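Local coordinates for universal stress protein (Burkholderia pseudomallei, PDB 4WNY) that probably takes part in the response to stress, as a member of the universal stress protein A family, at residues L37-M45 and V61-L72. Numbering follows the deposited sequence.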
loop_
_atom_site.group_PDB
_atom_site.type_symbol
_atom_site.label_atom_id
_atom_site.label_comp_id
_atom_site.label_asym_id
_atom_site.label_seq_id
_atom_site.Cartn_x
_atom_site.Cartn_y
_atom_site.Cartn_z
ATOM N N LEU A 37 -7.416 -9.547 -10.256
ATOM C CA LEU A 37 -6.216 -9.863 -9.491
ATOM C C LEU A 37 -5.241 -10.681 -10.327
ATOM O O LEU A 37 -5.637 -11.618 -11.017
ATOM C CB LEU A 37 -6.573 -10.621 -8.214
ATOM C CG LEU A 37 -5.439 -10.765 -7.199
ATOM C CD1 LEU A 37 -5.102 -9.416 -6.580
ATOM C CD2 LEU A 37 -5.807 -11.774 -6.128
ATOM N N VAL A 38 -3.967 -10.316 -10.269
ATOM C CA VAL A 38 -2.937 -11.045 -10.995
ATOM C C VAL A 38 -1.790 -11.406 -10.061
ATOM O O VAL A 38 -0.846 -10.632 -9.905
ATOM C CB VAL A 38 -2.389 -10.230 -12.192
ATOM C CG1 VAL A 38 -1.316 -11.020 -12.920
ATOM C CG2 VAL A 38 -3.512 -9.852 -13.153
ATOM N N PRO A 39 -1.880 -12.580 -9.418
ATOM C CA PRO A 39 -0.780 -13.095 -8.598
ATOM C C PRO A 39 0.418 -13.487 -9.454
ATOM O O PRO A 39 0.242 -14.143 -10.479
ATOM C CB PRO A 39 -1.389 -14.332 -7.920
ATOM C CG PRO A 39 -2.873 -14.169 -8.056
ATOM C CD PRO A 39 -3.063 -13.453 -9.356
ATOM N N VAL A 40 1.617 -13.091 -9.048
ATOM C CA VAL A 40 2.806 -13.480 -9.792
ATOM C C VAL A 40 3.788 -14.237 -8.904
ATOM O O VAL A 40 4.028 -13.865 -7.754
ATOM C CB VAL A 40 3.518 -12.260 -10.428
ATOM C CG1 VAL A 40 2.595 -11.557 -11.413
ATOM C CG2 VAL A 40 3.996 -11.292 -9.364
ATOM N N TYR A 41 4.332 -15.322 -9.443
ATOM C CA TYR A 41 5.383 -16.069 -8.770
ATOM C C TYR A 41 6.713 -15.760 -9.443
ATOM O O TYR A 41 6.871 -15.982 -10.643
ATOM C CB TYR A 41 5.097 -17.573 -8.802
ATOM C CG TYR A 41 6.121 -18.410 -8.064
ATOM C CD1 TYR A 41 5.949 -18.730 -6.723
ATOM C CD2 TYR A 41 7.259 -18.880 -8.709
ATOM C CE1 TYR A 41 6.884 -19.496 -6.046
ATOM C CE2 TYR A 41 8.196 -19.644 -8.041
ATOM C CZ TYR A 41 8.005 -19.950 -6.712
ATOM O OH TYR A 41 8.941 -20.712 -6.050
ATOM N N VAL A 42 7.666 -15.249 -8.673
ATOM C CA VAL A 42 8.943 -14.825 -9.229
ATOM C C VAL A 42 10.004 -15.914 -9.135
ATOM O O VAL A 42 10.426 -16.289 -8.041
ATOM C CB VAL A 42 9.469 -13.559 -8.522
ATOM N N VAL A 43 10.435 -16.420 -10.286
ATOM C CA VAL A 43 11.536 -17.373 -10.330
ATOM C C VAL A 43 12.860 -16.624 -10.410
ATOM O O VAL A 43 13.216 -16.071 -11.453
ATOM C CB VAL A 43 11.414 -18.337 -11.524
ATOM C CG1 VAL A 43 12.554 -19.344 -11.510
ATOM C CG2 VAL A 43 10.073 -19.047 -11.497
ATOM N N ASP A 44 13.584 -16.608 -9.297
ATOM C CA ASP A 44 14.825 -15.854 -9.201
ATOM C C ASP A 44 16.030 -16.784 -9.107
ATOM O O ASP A 44 16.508 -17.100 -8.015
ATOM C CB ASP A 44 14.772 -14.912 -7.995
ATOM C CG ASP A 44 16.019 -14.056 -7.857
ATOM O OD1 ASP A 44 16.798 -13.951 -8.827
ATOM O OD2 ASP A 44 16.215 -13.476 -6.770
ATOM N N MET A 45 16.510 -17.222 -10.266
ATOM C CA MET A 45 17.702 -18.055 -10.339
ATOM C C MET A 45 18.940 -17.218 -10.634
ATOM O O MET A 45 19.900 -17.223 -9.864
ATOM C CB MET A 45 17.537 -19.145 -11.404
ATOM C CG MET A 45 16.465 -20.173 -11.079
ATOM S SD MET A 45 16.681 -20.852 -9.424
ATOM C CE MET A 45 18.379 -21.421 -9.508
ATOM N N VAL A 61 15.799 -24.746 -11.715
ATOM C CA VAL A 61 14.887 -24.023 -12.598
ATOM C C VAL A 61 13.571 -24.780 -12.733
ATOM O O VAL A 61 12.495 -24.211 -12.546
ATOM C CB VAL A 61 15.501 -23.802 -13.995
ATOM C CG1 VAL A 61 14.450 -23.280 -14.967
ATOM C CG2 VAL A 61 16.678 -22.843 -13.909
ATOM N N ASP A 62 13.669 -26.069 -13.047
ATOM C CA ASP A 62 12.501 -26.942 -13.108
ATOM C C ASP A 62 11.766 -26.968 -11.773
ATOM O O ASP A 62 10.537 -27.018 -11.730
ATOM C CB ASP A 62 12.910 -28.362 -13.502
ATOM C CG ASP A 62 13.425 -28.449 -14.924
ATOM O OD1 ASP A 62 13.693 -27.390 -15.532
ATOM O OD2 ASP A 62 13.570 -29.583 -15.430
ATOM N N ALA A 63 12.532 -26.925 -10.689
ATOM C CA ALA A 63 11.984 -27.011 -9.341
ATOM C C ALA A 63 11.105 -25.820 -8.988
ATOM O O ALA A 63 9.945 -25.984 -8.609
ATOM C CB ALA A 63 13.104 -27.134 -8.344
ATOM N N PHE A 64 11.664 -24.619 -9.105
ATOM C CA PHE A 64 10.944 -23.407 -8.733
ATOM C C PHE A 64 9.807 -23.105 -9.704
ATOM O O PHE A 64 8.810 -22.486 -9.327
ATOM C CB PHE A 64 11.902 -22.216 -8.651
ATOM C CG PHE A 64 12.775 -22.228 -7.427
ATOM C CD1 PHE A 64 14.135 -22.477 -7.529
ATOM C CD2 PHE A 64 12.234 -21.997 -6.173
ATOM C CE1 PHE A 64 14.937 -22.490 -6.403
ATOM C CE2 PHE A 64 13.031 -22.009 -5.045
ATOM C CZ PHE A 64 14.383 -22.256 -5.160
ATOM N N ARG A 65 9.957 -23.538 -10.951
ATOM C CA ARG A 65 8.872 -23.436 -11.919
ATOM C C ARG A 65 7.737 -24.361 -11.501
ATOM O O ARG A 65 6.565 -23.987 -11.546
ATOM C CB ARG A 65 9.351 -23.784 -13.331
ATOM C CG ARG A 65 10.144 -22.688 -14.029
ATOM C CD ARG A 65 10.566 -23.138 -15.423
ATOM N NE ARG A 65 11.363 -22.135 -16.121
ATOM C CZ ARG A 65 11.941 -22.331 -17.303
ATOM N NH1 ARG A 65 11.814 -23.498 -17.921
ATOM N NH2 ARG A 65 12.649 -21.361 -17.867
ATOM N N GLU A 66 8.098 -25.574 -11.092
ATOM C CA GLU A 66 7.125 -26.545 -10.609
ATOM C C GLU A 66 6.467 -26.052 -9.327
ATOM O O GLU A 66 5.263 -26.216 -9.135
ATOM C CB GLU A 66 7.792 -27.900 -10.372
ATOM C CG GLU A 66 6.817 -29.006 -10.029
ATOM C CD GLU A 66 5.750 -29.177 -11.090
ATOM O OE1 GLU A 66 6.096 -29.181 -12.290
ATOM O OE2 GLU A 66 4.563 -29.298 -10.724
ATOM N N GLU A 67 7.264 -25.445 -8.455
ATOM C CA GLU A 67 6.744 -24.878 -7.220
ATOM C C GLU A 67 5.811 -23.719 -7.540
ATOM O O GLU A 67 4.781 -23.539 -6.892
ATOM C CB GLU A 67 7.882 -24.410 -6.314
ATOM C CG GLU A 67 7.446 -24.129 -4.893
ATOM C CD GLU A 67 6.975 -25.380 -4.180
ATOM O OE1 GLU A 67 7.832 -26.219 -3.834
ATOM O OE2 GLU A 67 5.752 -25.524 -3.967
ATOM N N GLY A 68 6.185 -22.939 -8.550
ATOM C CA GLY A 68 5.369 -21.834 -9.009
ATOM C C GLY A 68 4.015 -22.306 -9.497
ATOM O O GLY A 68 2.996 -21.684 -9.202
ATOM N N ARG A 69 4.005 -23.411 -10.237
ATOM C CA ARG A 69 2.761 -23.993 -10.728
ATOM C C ARG A 69 1.806 -24.292 -9.579
ATOM O O ARG A 69 0.635 -23.918 -9.619
ATOM C CB ARG A 69 3.033 -25.272 -11.523
ATOM C CG ARG A 69 1.768 -26.000 -11.958
ATOM C CD ARG A 69 2.080 -27.214 -12.819
ATOM N NE ARG A 69 2.267 -28.427 -12.029
ATOM C CZ ARG A 69 1.280 -29.243 -11.672
ATOM N NH1 ARG A 69 0.032 -28.971 -12.031
ATOM N NH2 ARG A 69 1.536 -30.329 -10.956
ATOM N N ARG A 70 2.323 -24.963 -8.554
ATOM C CA ARG A 70 1.536 -25.331 -7.383
ATOM C C ARG A 70 1.018 -24.099 -6.645
ATOM O O ARG A 70 -0.143 -24.050 -6.243
ATOM C CB ARG A 70 2.373 -26.194 -6.436
ATOM C CG ARG A 70 3.073 -27.361 -7.114
ATOM C CD ARG A 70 2.089 -28.442 -7.527
ATOM N NE ARG A 70 2.709 -29.451 -8.383
ATOM C CZ ARG A 70 3.444 -30.467 -7.938
ATOM N NH1 ARG A 70 3.664 -30.614 -6.638
ATOM N NH2 ARG A 70 3.962 -31.334 -8.797
ATOM N N VAL A 71 1.889 -23.108 -6.474
ATOM C CA VAL A 71 1.535 -21.876 -5.774
ATOM C C VAL A 71 0.496 -21.065 -6.545
ATOM O O VAL A 71 -0.469 -20.564 -5.964
ATOM C CB VAL A 71 2.783 -20.999 -5.523
ATOM C CG1 VAL A 71 2.385 -19.601 -5.060
ATOM C CG2 VAL A 71 3.701 -21.663 -4.508
ATOM N N LEU A 72 0.697 -20.945 -7.854
ATOM C CA LEU A 72 -0.215 -20.182 -8.700
ATOM C C LEU A 72 -1.545 -20.899 -8.893
ATOM O O LEU A 72 -2.576 -20.259 -9.100
ATOM C CB LEU A 72 0.423 -19.897 -10.062
ATOM C CG LEU A 72 1.635 -18.964 -10.043
ATOM C CD1 LEU A 72 2.181 -18.756 -11.449
ATOM C CD2 LEU A 72 1.279 -17.634 -9.394
#
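The ring of Tyr41 lies flat against the backbone of Gly68. The CA of Gly68 stands 3.5 Å from the ring centroid of Tyr41 and 12° off the ring normal, a CH-pi contact over one face. With no side chain at Gly68, strand and helix come close here: the CA atoms of Tyr41 and Gly68 are 5.8 Å apart. With CG anti to the backbone N (chi1 -177°), the Tyr41 side chain slants along the helix, back toward Phe64. Its ring carbon CE2 comes to 3.2 Å from Phe64 O, and its OH meets the Phe64 ring at the edge, near that ring's plane, 3.5 Å from Phe64 CD2. The two side chains cross at about a right angle. Val71 CG1 approaches Tyr41 CD1 obliquely, and Val71 CG2 lies near CE1. At the base of the Tyr41 side chain, Leu72 CD2 packs 3.9 Å from Tyr41 CB and also touches Pro39 O. Val43 CG1 rests on Phe64 CB. A bend at chi2 turns SD of Met45 to 3.6 Å from Phe64 CD1 in an oblique Met-aromatic contact, while its CG touches Val61 CG2. Met45 is poorly ordered. No hydrogen bond joins the two segments; the contact is mainly apolar. On the helix, Arg65 forms a salt bridge with Glu92 of strand 89-92. Helix segment 61-72 runs nearly antiparallel to strand segment 37-43 (163°). Helix 57-82 leads on from strand 36-43 to strand 89-92, a beta-alpha-beta crossover in the parallel sheet. Strand 36-43 lies between strands 8-13 and 89-92, and Tyr41 also touches Leu90 of the latter.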